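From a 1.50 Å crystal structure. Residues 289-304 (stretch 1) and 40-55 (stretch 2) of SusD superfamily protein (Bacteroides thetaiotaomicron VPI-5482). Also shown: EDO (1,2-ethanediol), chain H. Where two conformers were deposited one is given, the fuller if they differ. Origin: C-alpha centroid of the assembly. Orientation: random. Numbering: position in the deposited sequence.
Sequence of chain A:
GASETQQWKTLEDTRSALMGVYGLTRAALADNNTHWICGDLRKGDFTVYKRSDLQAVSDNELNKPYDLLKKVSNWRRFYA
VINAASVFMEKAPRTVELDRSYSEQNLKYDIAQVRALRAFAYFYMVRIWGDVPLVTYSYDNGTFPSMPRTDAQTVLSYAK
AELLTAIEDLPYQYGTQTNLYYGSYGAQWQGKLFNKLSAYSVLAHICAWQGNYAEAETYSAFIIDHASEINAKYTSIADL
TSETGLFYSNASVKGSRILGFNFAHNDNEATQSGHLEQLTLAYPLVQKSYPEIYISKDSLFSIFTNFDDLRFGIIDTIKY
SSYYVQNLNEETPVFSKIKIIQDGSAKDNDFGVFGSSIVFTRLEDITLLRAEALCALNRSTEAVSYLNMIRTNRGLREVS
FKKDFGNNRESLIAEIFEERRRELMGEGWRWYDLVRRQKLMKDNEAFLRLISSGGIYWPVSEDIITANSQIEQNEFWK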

ATOM      1  N   SER A 289     -18.309  -5.066 -21.103  1.00 24.97           N
ATOM      2  CA  SER A 289     -18.944  -6.396 -21.100  0.50 25.08           C
ATOM      3  C   SER A 289     -18.345  -7.428 -20.130  1.00 24.87           C
ATOM      4  O   SER A 289     -19.087  -8.175 -19.466  1.00 26.34           O
ATOM      5  CB  SER A 289     -18.979  -6.972 -22.528  0.50 26.57           C
ATOM      6  OG  SER A 289     -19.741  -6.125 -23.373  0.50 27.06           O
ATOM      7  N   TYR A 290     -17.016  -7.441 -20.025  1.00 21.80           N
ATOM      8  CA  TYR A 290     -16.318  -8.415 -19.185  0.50 19.63           C
ATOM      9  C   TYR A 290     -15.220  -7.744 -18.378  1.00 19.10           C
ATOM     10  O   TYR A 290     -14.661  -6.738 -18.801  1.00 19.36           O
ATOM     11  CB  TYR A 290     -15.724  -9.558 -20.034  0.50 19.36           C
ATOM     12  CG  TYR A 290     -16.781 -10.322 -20.797  0.50 19.41           C
ATOM     13  CD1 TYR A 290     -17.550 -11.310 -20.181  0.50 19.21           C
ATOM     14  CD2 TYR A 290     -17.021 -10.032 -22.137  0.50 19.28           C
ATOM     15  CE1 TYR A 290     -18.534 -11.982 -20.889  0.50 20.71           C
ATOM     16  CE2 TYR A 290     -17.997 -10.698 -22.844  0.50 20.34           C
ATOM     17  CZ  TYR A 290     -18.742 -11.670 -22.219  0.50 21.03           C
ATOM     18  OH  TYR A 290     -19.712 -12.356 -22.932  0.50 23.48           O
ATOM     19  N   PRO A 291     -14.924  -8.308 -17.188  1.00 17.72           N
ATOM     20  CA  PRO A 291     -13.836  -7.734 -16.386  1.00 17.61           C
ATOM     21  C   PRO A 291     -12.478  -8.165 -16.960  1.00 16.63           C
ATOM     22  O   PRO A 291     -12.410  -9.264 -17.537  1.00 18.98           O
ATOM     23  CB  PRO A 291     -14.070  -8.376 -15.015  1.00 17.17           C
ATOM     24  CG  PRO A 291     -14.634  -9.704 -15.290  1.00 18.61           C
ATOM     25  CD  PRO A 291     -15.532  -9.479 -16.520  1.00 18.80           C
ATOM     26  N   GLU A 292     -11.421  -7.345 -16.841  1.00 15.94           N
ATOM     27  CA  GLU A 292     -10.081  -7.757 -17.311  0.50 15.06           C
ATOM     28  C   GLU A 292      -9.530  -8.854 -16.405  1.00 14.28           C
ATOM     29  O   GLU A 292      -8.868  -9.786 -16.881  1.00 14.18           O
ATOM     30  CB  GLU A 292      -9.043  -6.617 -17.377  0.50 15.75           C
ATOM     31  CG  GLU A 292      -9.303  -5.548 -18.435  0.50 17.91           C
ATOM     32  CD  GLU A 292      -9.551  -6.080 -19.864  0.50 19.00           C
ATOM     33  OE1 GLU A 292      -9.021  -7.133 -20.321  0.50 19.62           O
ATOM     34  OE2 GLU A 292     -10.350  -5.404 -20.531  0.50 20.28           O
ATOM     35  N   ILE A 293      -9.813  -8.749 -15.107  1.00 14.19           N
ATOM     36  CA  ILE A 293      -9.374  -9.741 -14.105  1.00 14.25           C
ATOM     37  C   ILE A 293     -10.526  -9.975 -13.128  1.00 13.75           C
ATOM     38  O   ILE A 293     -11.347  -9.102 -12.919  1.00 14.44           O
ATOM     39  CB  ILE A 293      -8.067  -9.318 -13.361  1.00 15.00           C
ATOM     40  CG1 ILE A 293      -8.325  -8.179 -12.349  1.00 14.73           C
ATOM     41  CG2 ILE A 293      -6.942  -8.961 -14.362  1.00 14.51           C
ATOM     42  CD1 ILE A 293      -7.049  -7.694 -11.593  1.00 13.21           C
ATOM     43  N   TYR A 294     -10.573 -11.156 -12.543  1.00 12.34           N
ATOM     44  CA  TYR A 294     -11.660 -11.499 -11.616  1.00 12.31           C
ATOM     45  C   TYR A 294     -11.237 -12.654 -10.725  1.00 12.97           C
ATOM     46  O   TYR A 294     -10.272 -13.366 -11.036  1.00 14.71           O
ATOM     47  CB  TYR A 294     -12.964 -11.854 -12.395  1.00 13.47           C
ATOM     48  CG  TYR A 294     -12.836 -13.090 -13.260  1.00 14.62           C
ATOM     49  CD1 TYR A 294     -12.252 -13.037 -14.525  1.00 14.53           C
ATOM     50  CD2 TYR A 294     -13.346 -14.320 -12.824  1.00 15.27           C
ATOM     51  CE1 TYR A 294     -12.118 -14.184 -15.317  1.00 16.43           C
ATOM     52  CE2 TYR A 294     -13.231 -15.463 -13.602  1.00 16.75           C
ATOM     53  CZ  TYR A 294     -12.625 -15.405 -14.848  1.00 16.25           C
ATOM     54  OH  TYR A 294     -12.523 -16.571 -15.601  1.00 19.01           O
ATOM     55  N   ILE A 295     -11.948 -12.817  -9.622  1.00 13.79           N
ATOM     56  CA  ILE A 295     -11.753 -13.968  -8.741  1.00 14.67           C
ATOM     57  C   ILE A 295     -12.753 -15.023  -9.225  1.00 15.08           C
ATOM     58  O   ILE A 295     -13.973 -14.792  -9.206  1.00 15.51           O
ATOM     59  CB  ILE A 295     -11.989 -13.673  -7.239  1.00 15.21           C
ATOM     60  CG1 ILE A 295     -11.275 -12.389  -6.755  1.00 16.58           C
ATOM     61  CG2 ILE A 295     -11.517 -14.929  -6.405  1.00 16.18           C
ATOM     62  CD1 ILE A 295      -9.695 -12.367  -6.815  1.00 16.51           C
ATOM     63  N   SER A 296     -12.228 -16.144  -9.722  1.00 16.13           N
ATOM     64  CA  SER A 296     -13.109 -17.201 -10.237  1.00 17.18           C
ATOM     65  C   SER A 296     -13.902 -17.867  -9.099  1.00 17.93           C
ATOM     66  O   SER A 296     -13.553 -17.759  -7.916  1.00 16.07           O
ATOM     67  CB  SER A 296     -12.291 -18.274 -10.927  1.00 18.14           C
ATOM     68  OG  SER A 296     -11.537 -19.003  -9.982  1.00 18.70           O
ATOM     69  N   LYS A 297     -14.972 -18.574  -9.450  1.00 18.59           N
ATOM     70  CA  LYS A 297     -15.744 -19.298  -8.419  1.00 19.96           C
ATOM     71  C   LYS A 297     -14.899 -20.342  -7.719  1.00 18.71           C
ATOM     72  O   LYS A 297     -14.978 -20.477  -6.504  1.00 19.14           O
ATOM     73  CB  LYS A 297     -16.982 -19.961  -9.011  1.00 21.83           C
ATOM     74  CG  LYS A 297     -17.978 -18.928  -9.420  1.00 25.66           C
ATOM     75  CD  LYS A 297     -19.247 -19.572  -9.964  1.00 28.10           C
ATOM     76  CE  LYS A 297     -20.037 -18.565 -10.729  1.00 29.90           C
ATOM     77  NZ  LYS A 297     -21.225 -19.180 -11.445  1.00 31.06           N
ATOM     78  N   ASP A 298     -14.069 -21.046  -8.472  1.00 19.71           N
ATOM     79  CA  ASP A 298     -13.150 -22.036  -7.876  1.00 21.54           C
ATOM     80  C   ASP A 298     -12.235 -21.369  -6.851  1.00 20.10           C
ATOM     81  O   ASP A 298     -12.021 -21.895  -5.751  1.00 19.17           O
ATOM     82  CB  ASP A 298     -12.335 -22.789  -8.936  1.00 25.91           C
ATOM     83  CG  ASP A 298     -13.171 -23.777  -9.750  1.00 30.06           C
ATOM     84  OD1 ASP A 298     -14.360 -24.056  -9.424  1.00 32.43           O
ATOM     85  OD2 ASP A 298     -12.601 -24.313 -10.723  1.00 33.62           O
ATOM     86  N   SER A 299     -11.705 -20.192  -7.194  1.00 18.47           N
ATOM     87  CA  SER A 299     -10.877 -19.475  -6.246  1.00 17.87           C
ATOM     88  C   SER A 299     -11.690 -19.030  -5.020  1.00 16.46           C
ATOM     89  O   SER A 299     -11.251 -19.195  -3.882  1.00 16.77           O
ATOM     90  CB  SER A 299     -10.194 -18.278  -6.879  1.00 17.40           C
ATOM     91  OG  SER A 299      -9.206 -18.702  -7.803  1.00 18.56           O
ATOM     92  N   LEU A 300     -12.871 -18.476  -5.249  1.00 15.00           N
ATOM     93  CA  LEU A 300     -13.707 -17.985  -4.158  1.00 14.87           C
ATOM     94  C   LEU A 300     -14.022 -19.071  -3.148  1.00 15.07           C
ATOM     95  O   LEU A 300     -13.933 -18.840  -1.937  1.00 14.90           O
ATOM     96  CB  LEU A 300     -15.001 -17.391  -4.706  1.00 15.65           C
ATOM     97  CG  LEU A 300     -14.850 -16.031  -5.393  1.00 15.33           C
ATOM     98  CD1 LEU A 300     -16.152 -15.715  -6.176  1.00 15.60           C
ATOM     99  CD2 LEU A 300     -14.488 -14.898  -4.401  1.00 15.90           C
ATOM    100  N   PHE A 301     -14.366 -20.251  -3.662  1.00 15.24           N
ATOM    101  CA  PHE A 301     -14.747 -21.350  -2.776  1.00 16.60           C
ATOM    102  C   PHE A 301     -13.566 -21.995  -2.093  1.00 17.97           C
ATOM    103  O   PHE A 301     -13.767 -22.631  -1.071  1.00 20.37           O
ATOM    104  CB  PHE A 301     -15.702 -22.327  -3.466  1.00 18.46           C
ATOM    105  CG  PHE A 301     -17.033 -21.695  -3.786  1.00 20.53           C
ATOM    106  CD1 PHE A 301     -17.859 -21.251  -2.766  1.00 22.14           C
ATOM    107  CD2 PHE A 301     -17.490 -21.567  -5.084  1.00 23.72           C
ATOM    108  CE1 PHE A 301     -19.099 -20.672  -3.041  1.00 22.41           C
ATOM    109  CE2 PHE A 301     -18.745 -20.974  -5.359  1.00 24.62           C
ATOM    110  CZ  PHE A 301     -19.525 -20.517  -4.334  1.00 23.75           C
ATOM    111  N   SER A 302     -12.356 -21.799  -2.626  1.00 17.34           N
ATOM    112  CA  SER A 302     -11.132 -22.316  -2.005  0.50 18.13           C
ATOM    113  C   SER A 302     -10.664 -21.367  -0.890  1.00 18.19           C
ATOM    114  O   SER A 302     -10.225 -21.798   0.174  1.00 18.61           O
ATOM    115  CB  SER A 302     -10.008 -22.460  -3.056  0.50 18.62           C
ATOM    116  OG  SER A 302     -10.322 -23.447  -4.019  0.50 19.88           O
ATOM    117  N   ILE A 303     -10.767 -20.064  -1.149  1.00 16.70           N
ATOM    118  CA  ILE A 303     -10.270 -19.011  -0.243  1.00 16.62           C
ATOM    119  C   ILE A 303     -11.197 -18.720   0.914  1.00 15.90           C
ATOM    120  O   ILE A 303     -10.730 -18.565   2.045  1.00 16.38           O
ATOM    121  CB  ILE A 303     -10.005 -17.704  -1.036  1.00 16.57           C
ATOM    122  CG1 ILE A 303      -8.861 -17.958  -2.053  1.00 17.23           C
ATOM    123  CG2 ILE A 303      -9.620 -16.570  -0.068  1.00 17.26           C
ATOM    124  CD1 ILE A 303      -8.667 -16.873  -3.088  1.00 16.08           C
ATOM    125  N   PHE A 304     -12.499 -18.618   0.607  1.00 14.66           N
ATOM    126  CA  PHE A 304     -13.533 -18.358   1.608  1.00 14.64           C
ATOM    127  C   PHE A 304     -14.146 -19.706   1.920  1.00 17.49           C
ATOM    128  O   PHE A 304     -14.863 -20.268   1.088  1.00 19.63           O
ATOM    129  CB  PHE A 304     -14.558 -17.375   1.059  1.00 14.58           C
ATOM    130  CG  PHE A 304     -13.990 -16.024   0.777  1.00 13.94           C
ATOM    131  CD1 PHE A 304     -13.900 -15.071   1.801  1.00 15.49           C
ATOM    132  CD2 PHE A 304     -13.559 -15.670  -0.507  1.00 13.93           C
ATOM    133  CE1 PHE A 304     -13.401 -13.825   1.571  1.00 15.65           C
ATOM    134  CE2 PHE A 304     -13.015 -14.416  -0.739  1.00 14.15           C
ATOM    135  CZ  PHE A 304     -12.971 -13.465   0.307  1.00 15.31           C
TER
HETATM  136  C1  EDO H 607      -5.884 -17.698 -10.041  1.00 40.84           C
HETATM  137  O1  EDO H 607      -4.940 -17.762  -8.974  1.00 40.59           O
HETATM  138  C2  EDO H 607      -5.345 -18.532 -11.188  1.00 40.81           C
HETATM  139  O2  EDO H 607      -4.129 -17.915 -11.639  1.00 40.26           O
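Stretch 2, residues 40-55: DLRKGDFTVYKRSDLQ

How does the backbone of stretch 2 run along stretch 1? It leaves a helix at R42, loops through G44 and D45, passes as a short strand through T47 and V48, and enters a second helix after R51. The strand runs antiparallel to I293 and Y294, which precede the helix 297-303. T47 and Y294 form the hydrogen-bonded pair: T47 N donates to Y294 O at 2.7 Å, and Y294 N to T47 O at 2.9 Å. I293 faces V48 as a non-hydrogen-bonded pair, their CA atoms 4.5 Å apart, and Y49 N extends the ladder to E292 O at 2.9 Å.

What packs on the side of the ladder where I293 and V48 point? I293 CG2 lies 3.8 Å from L54 CD1 and 4.2 Å from L41 CD1, so both helices of stretch 2 reach this isoleucine. The F46 ring is held between two isoleucines: I293 CD1 covers one face, 4.1 Å from the centroid of the F46 ring, and I295 CD1 the opposite face, 3.4 Å from that centroid.

Where do the tyrosines sit? Y294 points to the same side as T47, whose CB lies over its ring, 4.1 Å from the centroid of the Y294 ring. Y49 lies nearly parallel to Y290, with planes at 17°, but the rings are slid apart and barely overlap; Y290 CB instead sits over the Y49 ring, 3.8 Å from its centroid.

How are the ends of the contact joined? Water bridges both. Near the start of the stretch 1 helix, where S296 OG caps S299 N at 3.0 Å, water 1 links S296 N and S299 OG to D45 O and T47 OG1. At the other end, water 3 donates to E292 O and E292 OE1 and accepts from R51 N.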

ATOM      1  N   ASP A  40      -1.367  -7.205  -6.178  1.00 12.98           N
ATOM      2  CA  ASP A  40      -2.476  -8.152  -6.227  1.00 12.63           C
ATOM      3  C   ASP A  40      -2.363  -9.185  -7.340  1.00 12.03           C
ATOM      4  O   ASP A  40      -2.674 -10.356  -7.143  1.00 13.39           O
ATOM      5  CB  ASP A  40      -3.826  -7.438  -6.406  1.00 13.65           C
ATOM      6  CG  ASP A  40      -4.322  -6.814  -5.147  1.00 14.71           C
ATOM      7  OD1 ASP A  40      -4.647  -7.536  -4.198  1.00 20.56           O
ATOM      8  OD2 ASP A  40      -4.407  -5.595  -5.094  1.00 16.18           O
ATOM      9  N   LEU A  41      -1.922  -8.747  -8.521  1.00 11.02           N
ATOM     10  CA  LEU A  41      -1.973  -9.630  -9.702  1.00 11.37           C
ATOM     11  C   LEU A  41      -0.888 -10.692  -9.726  1.00 10.80           C
ATOM     12  O   LEU A  41      -1.146 -11.850 -10.106  1.00 11.06           O
ATOM     13  CB  LEU A  41      -1.985  -8.784 -10.982  1.00 11.39           C
ATOM     14  CG  LEU A  41      -2.147  -9.517 -12.334  1.00 12.61           C
ATOM     15  CD1 LEU A  41      -3.478 -10.276 -12.386  1.00 13.58           C
ATOM     16  CD2 LEU A  41      -2.063  -8.455 -13.446  1.00 14.90           C
ATOM     17  N   ARG A  42       0.324 -10.298  -9.353  1.00 12.44           N
ATOM     18  CA  ARG A  42       1.526 -11.148  -9.371  1.00 12.43           C
ATOM     19  C   ARG A  42       1.374 -12.340  -8.423  1.00 12.44           C
ATOM     20  O   ARG A  42       1.313 -12.182  -7.208  1.00 13.33           O
ATOM     21  CB  ARG A  42       2.743 -10.309  -9.028  1.00 11.29           C
ATOM     22  CG  ARG A  42       4.043 -10.971  -9.279  1.00 12.02           C
ATOM     23  CD  ARG A  42       5.166 -10.059  -8.938  1.00 12.40           C
ATOM     24  NE  ARG A  42       6.453 -10.644  -9.283  1.00 12.95           N
ATOM     25  CZ  ARG A  42       7.620 -10.163  -8.862  1.00 13.40           C
ATOM     26  NH1 ARG A  42       7.672  -9.035  -8.126  1.00 13.89           N
ATOM     27  NH2 ARG A  42       8.737 -10.804  -9.187  1.00 15.11           N
ATOM     28  N   LYS A  43       1.309 -13.537  -9.006  1.00 11.74           N
ATOM     29  CA  LYS A  43       1.038 -14.786  -8.287  1.00 12.27           C
ATOM     30  C   LYS A  43      -0.189 -14.674  -7.356  1.00 13.10           C
ATOM     31  O   LYS A  43      -0.288 -15.352  -6.327  1.00 13.77           O
ATOM     32  CB  LYS A  43       2.280 -15.282  -7.543  1.00 12.94           C
ATOM     33  CG  LYS A  43       3.487 -15.578  -8.427  1.00 14.09           C
ATOM     34  CD  LYS A  43       3.219 -16.649  -9.489  1.00 15.10           C
ATOM     35  CE  LYS A  43       2.828 -17.990  -8.897  1.00 16.32           C
ATOM     36  NZ  LYS A  43       2.476 -19.015  -9.936  1.00 17.13           N
ATOM     37  N   GLY A  44      -1.169 -13.880  -7.806  1.00 12.57           N
ATOM     38  CA  GLY A  44      -2.325 -13.583  -7.014  1.00 13.37           C
ATOM     39  C   GLY A  44      -3.481 -14.514  -7.234  1.00 13.95           C
ATOM     40  O   GLY A  44      -3.342 -15.585  -7.835  1.00 13.90           O
ATOM     41  N   ASP A  45      -4.638 -14.059  -6.745  1.00 13.61           N
ATOM     42  CA  ASP A  45      -5.892 -14.835  -6.798  1.00 14.60           C
ATOM     43  C   ASP A  45      -6.784 -14.450  -7.926  1.00 13.69           C
ATOM     44  O   ASP A  45      -7.872 -15.020  -8.037  1.00 15.20           O
ATOM     45  CB  ASP A  45      -6.622 -14.689  -5.470  1.00 16.27           C
ATOM     46  CG  ASP A  45      -5.813 -15.298  -4.318  1.00 16.93           C
ATOM     47  OD1 ASP A  45      -5.256 -16.387  -4.543  1.00 20.23           O
ATOM     48  OD2 ASP A  45      -5.757 -14.696  -3.228  1.00 19.91           O
ATOM     49  N   PHE A  46      -6.323 -13.512  -8.769  1.00 12.95           N
ATOM     50  CA  PHE A  46      -7.094 -13.053  -9.928  1.00 13.10           C
ATOM     51  C   PHE A  46      -6.795 -13.879 -11.175  1.00 14.52           C
ATOM     52  O   PHE A  46      -5.651 -14.047 -11.595  1.00 15.16           O
ATOM     53  CB  PHE A  46      -6.874 -11.572 -10.198  1.00 13.26           C
ATOM     54  CG  PHE A  46      -7.491 -10.667  -9.197  1.00 13.03           C
ATOM     55  CD1 PHE A  46      -6.800 -10.280  -8.071  1.00 14.72           C
ATOM     56  CD2 PHE A  46      -8.786 -10.179  -9.376  1.00 14.39           C
ATOM     57  CE1 PHE A  46      -7.363  -9.447  -7.127  1.00 14.96           C
ATOM     58  CE2 PHE A  46      -9.349  -9.343  -8.439  1.00 14.32           C
ATOM     59  CZ  PHE A  46      -8.622  -8.964  -7.301  1.00 14.92           C
ATOM     60  N   THR A  47      -7.874 -14.355 -11.763  1.00 15.16           N
ATOM     61  CA  THR A  47      -7.862 -14.991 -13.066  1.00 14.78           C
ATOM     62  C   THR A  47      -7.904 -13.848 -14.087  1.00 14.01           C
ATOM     63  O   THR A  47      -8.582 -12.830 -13.876  1.00 14.07           O
ATOM     64  CB  THR A  47      -9.087 -15.915 -13.235  1.00 14.45           C
ATOM     65  OG1 THR A  47      -8.953 -17.001 -12.330  1.00 16.30           O
ATOM     66  CG2 THR A  47      -9.186 -16.472 -14.658  1.00 15.02           C
ATOM     67  N   VAL A  48      -7.166 -14.005 -15.186  1.00 14.35           N
ATOM     68  CA  VAL A  48      -7.131 -13.016 -16.261  1.00 14.51           C
ATOM     69  C   VAL A  48      -8.090 -13.475 -17.356  1.00 16.13           C
ATOM     70  O   VAL A  48      -7.978 -14.599 -17.838  1.00 17.39           O
ATOM     71  CB  VAL A  48      -5.698 -12.818 -16.839  1.00 14.66           C
ATOM     72  CG1 VAL A  48      -5.707 -11.797 -18.031  1.00 16.02           C
ATOM     73  CG2 VAL A  48      -4.735 -12.378 -15.734  1.00 15.77           C
ATOM     74  N   TYR A  49      -9.005 -12.577 -17.773  1.00 15.29           N
ATOM     75  CA  TYR A  49     -10.011 -12.916 -18.774  1.00 17.38           C
ATOM     76  C   TYR A  49      -9.412 -13.195 -20.145  1.00 17.54           C
ATOM     77  O   TYR A  49      -9.685 -14.252 -20.742  1.00 18.66           O
ATOM     78  CB  TYR A  49     -11.035 -11.796 -18.877  1.00 18.52           C
ATOM     79  CG  TYR A  49     -12.269 -12.171 -19.665  1.00 22.46           C
ATOM     80  CD1 TYR A  49     -13.295 -12.869 -19.060  1.00 25.64           C
ATOM     81  CD2 TYR A  49     -12.397 -11.807 -20.986  1.00 23.13           C
ATOM     82  CE1 TYR A  49     -14.459 -13.228 -19.778  1.00 27.96           C
ATOM     83  CE2 TYR A  49     -13.562 -12.157 -21.735  1.00 25.93           C
ATOM     84  CZ  TYR A  49     -14.563 -12.878 -21.121  1.00 28.07           C
ATOM     85  OH  TYR A  49     -15.715 -13.213 -21.828  1.00 32.45           O
ATOM     86  N   LYS A  50      -8.592 -12.255 -20.626  1.00 17.01           N
ATOM     87  CA  LYS A  50      -7.999 -12.390 -21.962  1.00 18.72           C
ATOM     88  C   LYS A  50      -6.621 -11.839 -22.198  1.00 18.02           C
ATOM     89  O   LYS A  50      -5.964 -12.305 -23.107  1.00 20.44           O
ATOM     90  CB  LYS A  50      -8.969 -11.808 -23.037  1.00 22.00           C
ATOM     91  CG  LYS A  50      -9.169 -10.315 -23.102  1.00 24.16           C
ATOM     92  CD  LYS A  50     -10.070  -9.896 -24.341  1.00 25.83           C
ATOM     93  N   ARG A  51      -6.183 -10.841 -21.421  1.00 17.05           N
ATOM     94  CA  ARG A  51      -4.925 -10.160 -21.738  1.00 17.84           C
ATOM     95  C   ARG A  51      -3.674 -10.966 -21.427  1.00 17.94           C
ATOM     96  O   ARG A  51      -3.421 -11.304 -20.278  1.00 18.34           O
ATOM     97  CB  ARG A  51      -4.867  -8.798 -21.067  1.00 19.00           C
ATOM     98  CG  ARG A  51      -5.773  -7.796 -21.694  1.00 19.31           C
ATOM     99  CD  ARG A  51      -5.794  -6.470 -21.034  1.00 20.65           C
ATOM    100  NE  ARG A  51      -4.480  -5.853 -20.861  1.00 20.64           N
ATOM    101  CZ  ARG A  51      -4.277  -4.665 -20.264  1.00 22.66           C
ATOM    102  NH1 ARG A  51      -5.292  -3.917 -19.812  1.00 24.03           N
ATOM    103  NH2 ARG A  51      -3.027  -4.211 -20.117  1.00 25.02           N
ATOM    104  N   SER A  52      -2.836 -11.188 -22.441  1.00 17.08           N
ATOM    105  CA  SER A  52      -1.595 -11.941 -22.233  0.50 16.02           C
ATOM    106  C   SER A  52      -0.592 -11.142 -21.383  1.00 16.17           C
ATOM    107  O   SER A  52       0.196 -11.737 -20.657  1.00 17.55           O
ATOM    108  CB  SER A  52      -0.953 -12.394 -23.563  0.50 15.64           C
ATOM    109  OG  SER A  52      -1.829 -13.245 -24.299  0.50 13.76           O
ATOM    110  N   ASP A  53      -0.631  -9.807 -21.467  1.00 16.51           N
ATOM    111  CA  ASP A  53       0.289  -8.957 -20.668  1.00 16.10           C
ATOM    112  C   ASP A  53      -0.005  -9.080 -19.167  1.00 15.31           C
ATOM    113  O   ASP A  53       0.877  -9.354 -18.370  1.00 14.94           O
ATOM    114  CB  ASP A  53       0.399  -7.497 -21.179  1.00 17.42           C
ATOM    115  CG  ASP A  53      -0.897  -6.735 -21.194  1.00 16.79           C
ATOM    116  OD1 ASP A  53      -1.980  -7.272 -20.877  1.00 18.12           O
ATOM    117  OD2 ASP A  53      -0.872  -5.514 -21.473  1.00 17.52           O
ATOM    118  N   LEU A  54      -1.280  -8.985 -18.822  1.00 14.42           N
ATOM    119  CA  LEU A  54      -1.716  -9.199 -17.409  1.00 13.65           C
ATOM    120  C   LEU A  54      -1.421 -10.634 -16.986  1.00 13.48           C
ATOM    121  O   LEU A  54      -0.968 -10.871 -15.880  1.00 13.91           O
ATOM    122  CB  LEU A  54      -3.198  -8.872 -17.270  1.00 14.44           C
ATOM    123  CG  LEU A  54      -3.670  -7.443 -17.545  1.00 13.55           C
ATOM    124  CD1 LEU A  54      -5.179  -7.302 -17.342  1.00 15.20           C
ATOM    125  CD2 LEU A  54      -2.939  -6.415 -16.661  1.00 14.35           C
ATOM    126  N   GLN A  55      -1.603 -11.602 -17.899  1.00 13.40           N
ATOM    127  CA  GLN A  55      -1.330 -12.988 -17.560  1.00 13.85           C
ATOM    128  C   GLN A  55       0.175 -13.171 -17.245  1.00 12.90           C
ATOM    129  O   GLN A  55       0.542 -13.989 -16.361  1.00 14.45           O
ATOM    130  CB  GLN A  55      -1.795 -13.949 -18.686  1.00 15.07           C
ATOM    131  CG  GLN A  55      -1.678 -15.407 -18.283  1.00 15.28           C
ATOM    132  CD  GLN A  55      -2.583 -15.724 -17.118  1.00 16.39           C
ATOM    133  OE1 GLN A  55      -3.806 -15.790 -17.265  1.00 17.07           O
ATOM    134  NE2 GLN A  55      -1.982 -15.857 -15.917  1.00 16.96           N
TER
HETATM  135  O   HOH W   1      -9.347 -16.646  -9.699  1.00 15.14           O
HETATM  136  O   HOH W   2      -6.800 -18.688  -6.319  1.00 32.41           O
HETATM  137  O   HOH W   3      -7.989  -9.612 -19.499  1.00 16.92           O